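Local coordinates for protein catalase (PDB 4B7H) that breaks down hydrogen peroxide to water and oxygen at a buried haem, binds NADPH at a separate site, and is inhibited by nitric oxide, at residues 331-334 with 335-339; 338-342 with 343-347; 395-399 with 400-404; 423-426 with 427-430; 457-461 with 462-466. All coordinates share one frame; numbering follows the deposited sequence.

Contact 1: residues 331-334 with 335-339; sequences GNIV and PGVGL
A type II beta turn from Val334 to Val337 brings the chain into strand 337-338, which pairs with strand 214-217 in the antiparallel sheet of the catalase barrel. The turn illustrates how one backbone bond and a few branched side chains can set the entry to a strand. Val337 N donates to Val334 O over 3.1 Å, with an N-H...O angle of 147°, and closes the loop. Pro335 takes the first of the two central positions and Gly336 the second, where phi is positive (94°) and a residue without CB fits easily.

Apolar side chains pack beside the turn. Ile333 carries CG1 in the cleft between its backbone N and carbonyl carbon (chi1 60°), and its CD1 lies 3.9 Å from Val337 O. The other branch, CG2, faces Val337 CG1 at 4.3 Å and touches Leu339 CD2 at the same distance, so one methyl serves two partners. Across the turn, Val334 CG2 packs on Val337 CG2, also 4.3 Å apart.

Outside partners hold the turn in place. Thr90 OG1 bonds to Gly336 O, and Asn26 ND2 of the second subunit bonds to Ile333 O, while Ile50 of that subunit packs on Ile333. At the proline junction the peptide geometry itself holds Val334 CB and Pro335 CD 3.4 Å apart.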
# COMPACT_ATOMS: atom_id res chain seq x y z
N GLY A 331 -9.10 18.71 12.03
CA GLY A 331 -8.36 19.72 11.29
C GLY A 331 -9.15 20.34 10.15
O GLY A 331 -8.71 21.33 9.55
N ASN A 332 -10.29 19.75 9.83
CA ASN A 332 -11.20 20.33 8.85
C ASN A 332 -11.96 21.50 9.48
O ASN A 332 -13.15 21.40 9.81
CB ASN A 332 -12.17 19.28 8.32
CG ASN A 332 -11.52 18.34 7.33
OD1 ASN A 332 -10.51 18.69 6.71
ND2 ASN A 332 -12.10 17.16 7.16
N ILE A 333 -11.24 22.61 9.67
CA ILE A 333 -11.85 23.84 10.16
C ILE A 333 -12.08 24.80 9.00
O ILE A 333 -11.57 24.60 7.89
CB ILE A 333 -11.01 24.48 11.28
CG1 ILE A 333 -9.60 24.84 10.80
CG2 ILE A 333 -10.97 23.56 12.50
CD1 ILE A 333 -8.80 25.62 11.83
N VAL A 334 -12.88 25.84 9.26
CA VAL A 334 -13.29 26.80 8.25
C VAL A 334 -13.13 28.21 8.85
O VAL A 334 -12.98 28.35 10.06
CB VAL A 334 -14.76 26.56 7.80
CG1 VAL A 334 -14.88 25.28 7.00
CG2 VAL A 334 -15.69 26.55 9.01
N PRO A 335 -13.17 29.26 8.00
CA PRO A 335 -13.08 30.62 8.54
C PRO A 335 -14.12 30.88 9.62
O PRO A 335 -15.27 30.45 9.49
CB PRO A 335 -13.36 31.50 7.31
CG PRO A 335 -12.86 30.67 6.16
CD PRO A 335 -13.19 29.25 6.53
N GLY A 336 -13.72 31.58 10.68
CA GLY A 336 -14.60 31.83 11.81
C GLY A 336 -14.46 30.82 12.94
O GLY A 336 -15.06 30.99 14.00
N VAL A 337 -13.68 29.76 12.72
CA VAL A 337 -13.41 28.75 13.74
C VAL A 337 -11.90 28.59 13.89
O VAL A 337 -11.17 28.57 12.90
CB VAL A 337 -14.00 27.38 13.37
CG1 VAL A 337 -13.65 26.33 14.41
CG2 VAL A 337 -15.51 27.47 13.22
N GLY A 338 -11.44 28.49 15.13
CA GLY A 338 -10.03 28.27 15.40
C GLY A 338 -9.82 27.21 16.47
O GLY A 338 -10.78 26.66 17.03
N LEU A 339 -8.55 26.95 16.76
CA LEU A 339 -8.15 25.96 17.75
C LEU A 339 -7.91 26.64 19.11
O LEU A 339 -8.47 27.71 19.38
CB LEU A 339 -6.89 25.23 17.26
CG LEU A 339 -6.97 24.72 15.81
CD1 LEU A 339 -5.65 24.14 15.33
CD2 LEU A 339 -8.10 23.70 15.68

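Contact 2: residues 338-342 with 343-347. With HEM (protoporphyrin IX containing Fe), chain E.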
# COMPACT_ATOMS: atom_id res chain seq x y z
N GLY A 338 -11.44 28.49 15.13
CA GLY A 338 -10.03 28.27 15.40
C GLY A 338 -9.82 27.21 16.47
O GLY A 338 -10.78 26.66 17.03
N LEU A 339 -8.55 26.95 16.76
CA LEU A 339 -8.15 25.96 17.75
C LEU A 339 -7.91 26.64 19.11
O LEU A 339 -8.47 27.71 19.38
CB LEU A 339 -6.89 25.23 17.26
CG LEU A 339 -6.97 24.72 15.81
CD1 LEU A 339 -5.65 24.14 15.33
CD2 LEU A 339 -8.10 23.70 15.68
N SER A 340 -7.08 26.02 19.95
CA SER A 340 -6.76 26.54 21.28
C SER A 340 -5.50 25.82 21.74
O SER A 340 -5.08 24.86 21.09
CB SER A 340 -7.91 26.24 22.26
OG SER A 340 -7.93 24.86 22.62
N PRO A 341 -4.88 26.28 22.84
CA PRO A 341 -3.70 25.58 23.38
C PRO A 341 -4.05 24.37 24.24
O PRO A 341 -3.53 24.20 25.34
CB PRO A 341 -2.99 26.65 24.23
CG PRO A 341 -3.98 27.72 24.45
CD PRO A 341 -5.06 27.63 23.41
N ASP A 342 -4.97 23.57 23.73
CA ASP A 342 -5.27 22.24 24.24
C ASP A 342 -4.33 21.29 23.48
O ASP A 342 -4.46 21.11 22.26
CB ASP A 342 -6.75 21.94 23.97
CG ASP A 342 -7.16 20.53 24.36
OD1 ASP A 342 -6.33 19.59 24.31
OD2 ASP A 342 -8.35 20.36 24.69
N ARG A 343 -3.38 20.68 24.19
CA ARG A 343 -2.35 19.87 23.54
C ARG A 343 -2.92 18.61 22.89
O ARG A 343 -2.36 18.10 21.92
CB ARG A 343 -1.22 19.51 24.51
CG ARG A 343 -0.53 20.72 25.11
CD ARG A 343 0.52 20.30 26.10
NE ARG A 343 0.97 21.45 26.87
CZ ARG A 343 1.76 21.36 27.93
NH1 ARG A 343 2.17 20.17 28.33
NH2 ARG A 343 2.11 22.46 28.59
N MET A 344 -4.01 18.09 23.45
CA MET A 344 -4.67 16.94 22.84
C MET A 344 -5.21 17.34 21.47
O MET A 344 -4.96 16.67 20.47
CB MET A 344 -5.79 16.43 23.74
CG MET A 344 -5.29 15.80 25.04
SD MET A 344 -4.69 14.13 24.84
CE MET A 344 -6.26 13.28 24.73
N LEU A 345 -5.93 18.46 21.43
CA LEU A 345 -6.46 18.98 20.18
C LEU A 345 -5.34 19.20 19.16
O LEU A 345 -5.46 18.80 18.00
CB LEU A 345 -7.23 20.28 20.41
CG LEU A 345 -7.72 21.00 19.16
CD1 LEU A 345 -8.63 20.09 18.30
CD2 LEU A 345 -8.42 22.31 19.57
N GLN A 346 -4.23 19.79 19.59
CA GLN A 346 -3.15 20.10 18.66
C GLN A 346 -2.53 18.84 18.06
O GLN A 346 -2.19 18.80 16.88
CB GLN A 346 -2.13 21.04 19.30
CG GLN A 346 -2.78 22.36 19.69
CD GLN A 346 -1.86 23.56 19.64
OE1 GLN A 346 -0.68 23.46 19.27
NE2 GLN A 346 -2.40 24.72 20.01
N ALA A 347 -2.40 17.78 18.86
CA ALA A 347 -1.95 16.50 18.33
C ALA A 347 -2.97 15.91 17.34
O ALA A 347 -2.59 15.39 16.29
CB ALA A 347 -1.67 15.52 19.47
CHA HEM E . -10.74 8.45 15.63
CHB HEM E . -6.45 10.26 16.96
CHC HEM E . -8.51 12.01 20.98
CHD HEM E . -12.79 11.51 18.83
C1A HEM E . -9.41 8.77 15.64
C2A HEM E . -8.44 8.44 14.61
C3A HEM E . -7.27 8.96 14.98
C4A HEM E . -7.44 9.62 16.25
CMA HEM E . -5.93 8.91 14.24
CAA HEM E . -8.76 7.65 13.32
CBA HEM E . -9.24 8.62 12.24
CGA HEM E . -9.39 7.96 10.90
O1A HEM E . -10.35 8.34 10.18
O2A HEM E . -8.57 7.09 10.52
C1B HEM E . -6.61 10.87 18.18
C2B HEM E . -5.56 11.47 18.98
C3B HEM E . -6.14 11.93 20.11
C4B HEM E . -7.56 11.66 20.03
CMB HEM E . -4.08 11.50 18.57
CAB HEM E . -5.52 12.67 21.31
CBB HEM E . -4.43 13.42 21.20
C1C HEM E . -9.85 12.19 20.68
C2C HEM E . -10.79 13.09 21.33
C3C HEM E . -11.98 12.93 20.72
C4C HEM E . -11.80 11.96 19.66
CMC HEM E . -10.45 14.01 22.52
CAC HEM E . -13.32 13.66 20.95
CBC HEM E . -13.39 14.92 21.43
C1D HEM E . -12.63 10.59 17.83
C2D HEM E . -13.73 10.08 17.07
C3D HEM E . -13.11 9.14 16.08
C4D HEM E . -11.69 9.17 16.32
CMD HEM E . -15.21 10.41 17.24
CAD HEM E . -13.88 8.36 15.02
CBD HEM E . -14.22 9.31 13.87
CGD HEM E . -15.06 8.51 12.92
O1D HEM E . -14.62 8.26 11.77
O2D HEM E . -16.18 8.09 13.32
NA HEM E . -8.77 9.50 16.63
NB HEM E . -7.81 11.00 18.84
NC HEM E . -10.50 11.52 19.66
ND HEM E . -11.45 10.03 17.37
FE HEM E . -9.65 10.47 18.16
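Asp342 swings its carboxylate to the far side from its own backbone N (chi1 176°), and this carries OD1 over the first turn of the helix that follows. There OD1 accepts from Leu345 N at 3.1 Å, the donor coming from above the carboxylate plane, and more weakly from Met344 N at 2.9 Å. The second oxygen, OD2, is held by His212 ND1.

Gln346 runs the other way: CG sits beside the backbone N (chi1 -61°), and the extended chain reaches back to the loop. Its NE2 donates to Ser340 O over 2.9 Å in an almost straight bond (173°), lying above that carbonyl plane although the oxygen stays in the amide plane of Gln346. Tyr429 OH also meets this NE2, and Asn45 N of the third subunit bonds to OE1. Leu345 CD2 rests against Leu339 CB at 4.0 Å, an apolar contact beside the polar links.

Met344 CE lies 3.6 Å from haem CAB, and Ala347 CB comes within 3.9 Å of haem CBB. Here an aspartate N-cap starts helix 343-359, which lines the haem pocket and carries Tyr352, in the position of the proximal tyrosine of catalases.

Contact 3: residues 395-399 with 400-404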
# COMPACT_ATOMS: atom_id res chain seq x y z
N PRO A 395 -1.02 25.52 -14.00
CA PRO A 395 0.32 25.44 -13.42
C PRO A 395 0.37 24.57 -12.16
O PRO A 395 -0.63 24.43 -11.44
CB PRO A 395 0.64 26.90 -13.08
CG PRO A 395 -0.71 27.53 -12.86
CD PRO A 395 -1.59 26.88 -13.90
N SER A 396 1.53 23.99 -11.91
CA SER A 396 1.73 23.08 -10.78
C SER A 396 2.44 23.76 -9.61
O SER A 396 2.68 23.13 -8.58
CB SER A 396 2.58 21.92 -11.25
OG SER A 396 3.85 22.42 -11.66
N TYR A 397 2.76 25.04 -9.74
CA TYR A 397 3.60 25.73 -8.77
C TYR A 397 3.07 27.14 -8.60
O TYR A 397 2.50 27.71 -9.54
CB TYR A 397 5.05 25.79 -9.29
CG TYR A 397 5.14 26.58 -10.59
CD1 TYR A 397 4.78 25.99 -11.81
CD2 TYR A 397 5.53 27.92 -10.60
CE1 TYR A 397 4.82 26.72 -13.00
CE2 TYR A 397 5.58 28.66 -11.79
CZ TYR A 397 5.22 28.05 -12.97
OH TYR A 397 5.25 28.76 -14.15
N SER A 398 3.26 27.72 -7.42
CA SER A 398 3.05 29.16 -7.25
C SER A 398 4.24 29.71 -6.47
O SER A 398 4.85 29.00 -5.68
CB SER A 398 1.71 29.49 -6.55
OG SER A 398 1.83 29.49 -5.14
N PRO A 399 4.60 30.99 -6.71
CA PRO A 399 3.94 31.95 -7.61
C PRO A 399 4.18 31.63 -9.07
O PRO A 399 5.22 31.06 -9.42
CB PRO A 399 4.62 33.27 -7.25
CG PRO A 399 6.00 32.84 -6.79
CD PRO A 399 5.73 31.60 -6.00
N ASN A 400 3.22 31.98 -9.92
CA ASN A 400 3.33 31.73 -11.35
C ASN A 400 2.77 32.88 -12.16
O ASN A 400 2.13 33.78 -11.59
CB ASN A 400 2.64 30.41 -11.74
CG ASN A 400 1.17 30.39 -11.36
OD1 ASN A 400 0.76 29.66 -10.44
ND2 ASN A 400 0.38 31.17 -12.06
N ARG A 401 2.99 32.85 -13.47
CA ARG A 401 2.57 33.94 -14.36
C ARG A 401 1.13 33.82 -14.86
O ARG A 401 0.70 34.61 -15.72
CB ARG A 401 3.55 34.08 -15.54
CG ARG A 401 3.59 32.90 -16.52
CD ARG A 401 4.61 33.20 -17.60
NE ARG A 401 4.76 32.14 -18.60
CZ ARG A 401 4.00 32.04 -19.69
NH1 ARG A 401 3.02 32.91 -19.89
NH2 ARG A 401 4.21 31.07 -20.57
N TYR A 402 0.38 32.87 -14.31
CA TYR A 402 -0.99 32.59 -14.74
C TYR A 402 -2.01 33.07 -13.70
O TYR A 402 -1.71 33.99 -12.93
CB TYR A 402 -1.15 31.10 -15.06
CG TYR A 402 -0.03 30.57 -15.94
CD1 TYR A 402 -0.07 30.73 -17.32
CD2 TYR A 402 1.07 29.93 -15.38
CE1 TYR A 402 0.97 30.25 -18.12
CE2 TYR A 402 2.10 29.45 -16.17
CZ TYR A 402 2.04 29.61 -17.54
OH TYR A 402 3.08 29.13 -18.31
N ASP A 403 -3.19 32.46 -13.66
CA ASP A 403 -4.29 33.02 -12.87
C ASP A 403 -4.81 32.10 -11.77
O ASP A 403 -5.71 32.49 -11.02
CB ASP A 403 -5.46 33.40 -13.79
CG ASP A 403 -5.06 34.35 -14.88
OD1 ASP A 403 -4.32 35.31 -14.59
OD2 ASP A 403 -5.47 34.13 -16.04
N LYS A 404 -4.26 30.90 -11.67
CA LYS A 404 -4.75 29.91 -10.70
C LYS A 404 -4.74 30.44 -9.26
O LYS A 404 -5.66 30.17 -8.47
CB LYS A 404 -3.98 28.60 -10.84
CG LYS A 404 -4.39 27.51 -9.87
CD LYS A 404 -3.68 26.20 -10.23
CE LYS A 404 -3.82 25.13 -9.15
NZ LYS A 404 -5.19 24.55 -9.06
O HOH W 1 5.41 28.50 -16.98
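Pro395 opens the segment by wedging its ring into the following residues. Its CG lies 3.7 Å from Asn400 CG, the two side chains crossing at about a right angle, while its CB touches Tyr402 CD2 at 3.8 Å. On a further flank the ring meets Lys404, whose CB is 4.0 Å from Pro395 CG. From there the lysine chain passes along Pro395 O and bends only at its last torsion (chi4 72°), delivering NZ to a salt bridge with Asp390 and to hydrogen bonds with Asn377 and Thr378.

After Ser396, which turns away, Tyr397 follows with CG between its backbone N and carbonyl carbon (chi1 62°), which brings the ring obliquely across Asn400: CE2 is 3.4 Å from Asn400 CB, and the ring plane stands 81° from the amide plane. Its OH meets the edge of the Tyr402 ring near the ring plane, 3.8 Å from CE2. One water joins the two phenols, donating to Tyr397 OH at 2.8 Å and pairing with Tyr402 OH at 2.8 Å. Asp178 of the fourth subunit also bonds Tyr397 OH.

Ser398 then leads into a cis peptide before Pro399, which probably helps the chain turn back. Pro399 itself packs on Asn34 of the second subunit and Arg182 of the fourth. Compact, helix-free and gripped by two neighbouring subunits, this loop is an instance of the wrapping region by which catalase tetramers interlock.

Contact 4: residues 423-426 with 427-430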
# COMPACT_ATOMS: atom_id res chain seq x y z
N GLY A 423 1.62 38.88 10.00
CA GLY A 423 1.12 39.02 11.36
C GLY A 423 0.42 37.79 11.92
O GLY A 423 0.65 36.66 11.48
N GLN A 424 -0.44 38.04 12.90
CA GLN A 424 -0.99 36.98 13.74
C GLN A 424 -1.83 36.00 12.92
O GLN A 424 -2.69 36.40 12.12
CB GLN A 424 -1.81 37.59 14.88
CG GLN A 424 -1.89 36.72 16.13
CD GLN A 424 -2.93 35.62 16.02
OE1 GLN A 424 -4.07 35.87 15.64
NE2 GLN A 424 -2.52 34.39 16.35
N ALA A 425 -1.57 34.71 13.12
CA ALA A 425 -2.24 33.64 12.38
C ALA A 425 -3.59 33.31 13.01
O ALA A 425 -3.77 32.22 13.57
CB ALA A 425 -1.34 32.41 12.31
N ASP A 426 -4.53 34.24 12.91
CA ASP A 426 -5.84 34.10 13.56
C ASP A 426 -6.65 32.91 13.03
O ASP A 426 -7.51 32.38 13.73
CB ASP A 426 -6.65 35.40 13.46
CG ASP A 426 -6.95 35.81 12.03
OD1 ASP A 426 -6.00 35.94 11.24
OD2 ASP A 426 -8.14 36.01 11.70
N ASP A 427 -6.37 32.50 11.80
CA ASP A 427 -7.04 31.35 11.21
C ASP A 427 -6.65 30.03 11.88
O ASP A 427 -7.36 29.04 11.75
CB ASP A 427 -6.67 31.27 9.74
CG ASP A 427 -5.18 31.19 9.54
OD1 ASP A 427 -4.51 32.23 9.71
OD2 ASP A 427 -4.68 30.09 9.26
N ILE A 428 -5.52 30.02 12.57
CA ILE A 428 -5.16 28.89 13.42
C ILE A 428 -5.86 29.12 14.76
O ILE A 428 -6.78 28.38 15.11
CB ILE A 428 -3.63 28.73 13.54
CG1 ILE A 428 -3.01 28.68 12.14
CG2 ILE A 428 -3.29 27.45 14.30
CD1 ILE A 428 -1.50 28.59 12.14
N TYR A 429 -5.43 30.15 15.48
CA TYR A 429 -6.22 30.75 16.57
C TYR A 429 -5.54 32.03 17.02
O TYR A 429 -4.33 32.20 16.84
CB TYR A 429 -6.46 29.82 17.78
CG TYR A 429 -5.22 29.27 18.46
CD1 TYR A 429 -4.52 28.20 17.91
CD2 TYR A 429 -4.77 29.79 19.67
CE1 TYR A 429 -3.40 27.67 18.53
CE2 TYR A 429 -3.65 29.27 20.30
CZ TYR A 429 -2.96 28.22 19.72
OH TYR A 429 -1.84 27.68 20.34
N VAL A 430 -6.32 32.95 17.58
CA VAL A 430 -5.73 34.10 18.26
C VAL A 430 -5.21 33.57 19.58
O VAL A 430 -5.98 33.15 20.45
CB VAL A 430 -6.76 35.21 18.52
CG1 VAL A 430 -6.08 36.40 19.21
CG2 VAL A 430 -7.41 35.66 17.23
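Gln424 reaches across to Tyr429 and Val430, and its side chain can be followed outward. CB points toward 427-430, CG continues away from the backbone N (chi1 -153°), and a bend at the next torsion (chi2 -80°) turns the amide toward Tyr429 and Val430. CD then lies 3.9 Å from Val430 CA. OE1 leans on the valine, 3.7 Å from Val430 CG2, the two side chains crossing at about a right angle. NE2 ends the path by donating to Tyr429 O over 2.9 Å at 160°, with that oxygen close to the amide plane. Weak bonds to Asn431 OD1 and to Leu439 O of the fourth subunit add to the hold on the same nitrogen.

Inside this loop Ala425 O gathers two amides. Ile428 N approaches at 3.0 Å from above the carbonyl plane, and Tyr429 N adds a weak bond at 3.3 Å. Ala425 CB packs on Ile428 CD1 at 3.8 Å, and Asp426 CB on Val430 CG2 at 3.9 Å. Asp426 and Asp427 bring like charges near each other; Arg441 of the fourth subunit forms a salt bridge with Asp427 and probably eases the repulsion.

The inverse gamma turn centred on Ala425 comes at the end of strand 423-424, whose Gly423 and Gln424 join an antiparallel beta ladder with a strand of the fourth subunit, so that the sheet continues across the subunit interface.

Contact 5: residues 457-461 with 462-466; sequences GILYR and EVLDE. With NDP (NADPH dihydro-nicotinamide-adenine-dinucleotide phosphate), chain H.
A pi-type turn near the end of helix 454-463 links Leu459 to Leu464, and it shapes part of the NADPH pocket. The backbone bonds define it. Leu459 O accepts from Leu464 N at 2.9 Å, almost in line with the carbonyl bond and with a straight N-H (167°), the five-residue step of a pi turn. It accepts as well from Val463 N at 3.1 Å, which comes in above the carbonyl plane. One residue earlier the ordinary helical step persists: Glu462 N bonds to Ile458 O.

Apolar packing accompanies the turn. Leu459 has its CG directed away from the backbone N (chi1 173°), and its CD1 touches both Val463 CG1, at 3.8 Å, and Leu464 CD2, at 3.7 Å. Separately, the Ile458 CG2 methyl rests obliquely on the carboxylate end of Glu462.

Two waters add polar bridges. One molecule donates to both Tyr460 O and Leu464 O, spanning the turn; another accepts from Arg461 NE and donates to Glu462 OE2 at 2.7 Å. The arginine has its stronger partner in Asp499, through a salt bridge at NH1.

The cofactor is met by the same three apolar residues that pack together. Val463 CG1 lies 3.7 Å from the ribose oxygen O4B, Leu459 CB 3.5 Å from the hydroxyl oxygen O2D, and Leu464 CD2 3.5 Å from the adenine carbon C6A.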
# COMPACT_ATOMS: atom_id res chain seq x y z
N GLY A 457 -15.02 14.28 41.54
CA GLY A 457 -15.51 14.35 42.91
C GLY A 457 -16.78 15.18 43.00
O GLY A 457 -17.74 14.80 43.68
N ILE A 458 -16.79 16.32 42.30
CA ILE A 458 -17.96 17.18 42.19
C ILE A 458 -19.13 16.46 41.51
O ILE A 458 -20.29 16.55 41.96
CB ILE A 458 -17.62 18.49 41.44
CG1 ILE A 458 -16.73 19.39 42.31
CG2 ILE A 458 -18.88 19.25 41.06
CD1 ILE A 458 -16.18 20.61 41.60
N LEU A 459 -18.85 15.74 40.43
CA LEU A 459 -19.87 14.94 39.76
C LEU A 459 -20.50 13.97 40.76
O LEU A 459 -21.73 13.90 40.88
CB LEU A 459 -19.28 14.18 38.57
CG LEU A 459 -20.14 13.16 37.81
CD1 LEU A 459 -21.39 13.80 37.21
CD2 LEU A 459 -19.32 12.47 36.72
N TYR A 460 -19.67 13.26 41.51
CA TYR A 460 -20.15 12.31 42.51
C TYR A 460 -20.93 12.97 43.65
O TYR A 460 -22.01 12.50 44.02
CB TYR A 460 -18.99 11.48 43.07
CG TYR A 460 -19.43 10.37 43.99
CD1 TYR A 460 -19.94 9.18 43.48
CD2 TYR A 460 -19.35 10.51 45.38
CE1 TYR A 460 -20.35 8.15 44.33
CE2 TYR A 460 -19.76 9.48 46.23
CZ TYR A 460 -20.26 8.31 45.69
OH TYR A 460 -20.67 7.30 46.53
N ARG A 461 -20.39 14.05 44.20
CA ARG A 461 -20.95 14.65 45.41
C ARG A 461 -22.10 15.62 45.16
O ARG A 461 -22.95 15.81 46.05
CB ARG A 461 -19.85 15.36 46.21
CG ARG A 461 -18.85 14.42 46.85
CD ARG A 461 -17.85 15.18 47.71
NE ARG A 461 -16.90 15.96 46.91
CZ ARG A 461 -15.78 15.47 46.39
NH1 ARG A 461 -15.45 14.20 46.57
NH2 ARG A 461 -14.98 16.26 45.69
N GLU A 462 -22.15 16.23 43.98
CA GLU A 462 -23.10 17.31 43.73
C GLU A 462 -24.09 17.06 42.59
O GLU A 462 -25.11 17.74 42.51
CB GLU A 462 -22.34 18.62 43.48
CG GLU A 462 -21.44 19.03 44.63
CD GLU A 462 -20.68 20.32 44.36
OE1 GLU A 462 -21.20 21.18 43.62
OE2 GLU A 462 -19.57 20.47 44.89
N VAL A 463 -23.79 16.12 41.71
CA VAL A 463 -24.61 15.91 40.52
C VAL A 463 -25.37 14.58 40.52
O VAL A 463 -26.59 14.55 40.34
CB VAL A 463 -23.77 15.99 39.23
CG1 VAL A 463 -24.63 15.65 38.01
CG2 VAL A 463 -23.14 17.37 39.08
N LEU A 464 -24.64 13.48 40.70
CA LEU A 464 -25.26 12.16 40.61
C LEU A 464 -26.33 11.94 41.68
O LEU A 464 -26.17 12.38 42.82
CB LEU A 464 -24.21 11.06 40.73
CG LEU A 464 -23.11 11.04 39.68
CD1 LEU A 464 -22.22 9.83 39.89
CD2 LEU A 464 -23.68 11.05 38.27
N ASP A 465 -27.41 11.26 41.31
CA ASP A 465 -28.39 10.85 42.32
C ASP A 465 -27.90 9.59 43.03
O ASP A 465 -26.89 9.00 42.66
CB ASP A 465 -29.82 10.72 41.74
CG ASP A 465 -29.97 9.62 40.70
OD1 ASP A 465 -29.40 8.53 40.87
OD2 ASP A 465 -30.71 9.83 39.71
N GLU A 466 -28.62 9.16 44.07
CA GLU A 466 -28.15 8.02 44.86
C GLU A 466 -28.04 6.72 44.07
O GLU A 466 -27.12 5.93 44.29
CB GLU A 466 -29.01 7.85 46.12
CG GLU A 466 -28.79 8.94 47.17
CD GLU A 466 -27.34 9.02 47.62
OE1 GLU A 466 -26.75 7.96 47.90
OE2 GLU A 466 -26.79 10.14 47.68
PA NDP H . -24.30 21.23 36.23
O1A NDP H . -25.25 20.79 37.29
O2A NDP H . -24.67 22.53 35.62
O5B NDP H . -24.25 20.09 35.11
C5B NDP H . -24.10 18.74 35.47
C4B NDP H . -24.03 17.95 34.17
O4B NDP H . -23.84 16.57 34.47
C3B NDP H . -25.33 18.08 33.38
O3B NDP H . -25.04 18.27 32.00
C2B NDP H . -26.00 16.74 33.63
O2B NDP H . -26.94 16.33 32.65
C1B NDP H . -24.78 15.84 33.73
N9A NDP H . -25.09 14.50 34.26
C8A NDP H . -26.23 14.09 34.91
N7A NDP H . -26.12 12.78 35.21
C5A NDP H . -24.93 12.33 34.76
C6A NDP H . -24.31 11.08 34.80
N6A NDP H . -25.04 9.99 35.05
N1A NDP H . -23.06 10.93 34.25
C2A NDP H . -22.42 12.00 33.66
N3A NDP H . -23.03 13.24 33.62
C4A NDP H . -24.27 13.40 34.16
O3 NDP H . -22.81 21.25 36.88
PN NDP H . -21.46 21.66 36.09
O1N NDP H . -21.76 22.03 34.67
O2N NDP H . -20.73 22.59 36.97
O5D NDP H . -20.62 20.28 36.07
C5D NDP H . -20.60 19.45 37.22
C4D NDP H . -20.05 18.09 36.83
O4D NDP H . -20.92 17.50 35.89
C3D NDP H . -18.69 18.21 36.16
O3D NDP H . -17.63 18.10 37.11
C2D NDP H . -18.71 17.07 35.15
O2D NDP H . -18.17 15.92 35.73
C1D NDP H . -20.19 16.80 34.89
N1N NDP H . -20.60 17.25 33.54
C2N NDP H . -20.24 18.50 33.13
C3N NDP H . -20.59 18.99 31.88
C7N NDP H . -20.13 20.37 31.52
O7N NDP H . -19.91 20.66 30.17
N7N NDP H . -19.93 21.27 32.47
C4N NDP H . -21.41 18.18 30.89
C5N NDP H . -21.75 16.83 31.45
C6N NDP H . -21.34 16.43 32.72
P2B NDP H . -28.51 16.63 32.84
O1X NDP H . -28.94 16.06 34.17
O2X NDP H . -28.71 18.13 32.80
O3X NDP H . -29.23 15.96 31.69
O HOH W 2 -24.56 13.74 44.39
O HOH W 3 -18.18 18.71 46.43

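Overall arrangement
The five contacts follow one another along the chain, the first two overlapping at Gly338 and Leu339. Contact 1 leads into strand 337-338 of the antiparallel sheet, and contact 2 carries the chain into helix 343-359 beside the haem. Contact 4, though it comes much later, returns to both: its centre lies about 11 Å from that of contact 1 and 13 Å from that of contact 2, tied by Leu339-Ile428 and Gln346-Tyr429. Contact 3 stands apart in the loop between helix 343-359 and strand 423-424, and contact 5 is about 61 Å from it, centre to centre. Haem lining and subunit contact thus coincide in the cluster of contacts 1, 2 and 4, while contact 5, at the NADPH, touches no other protein chain.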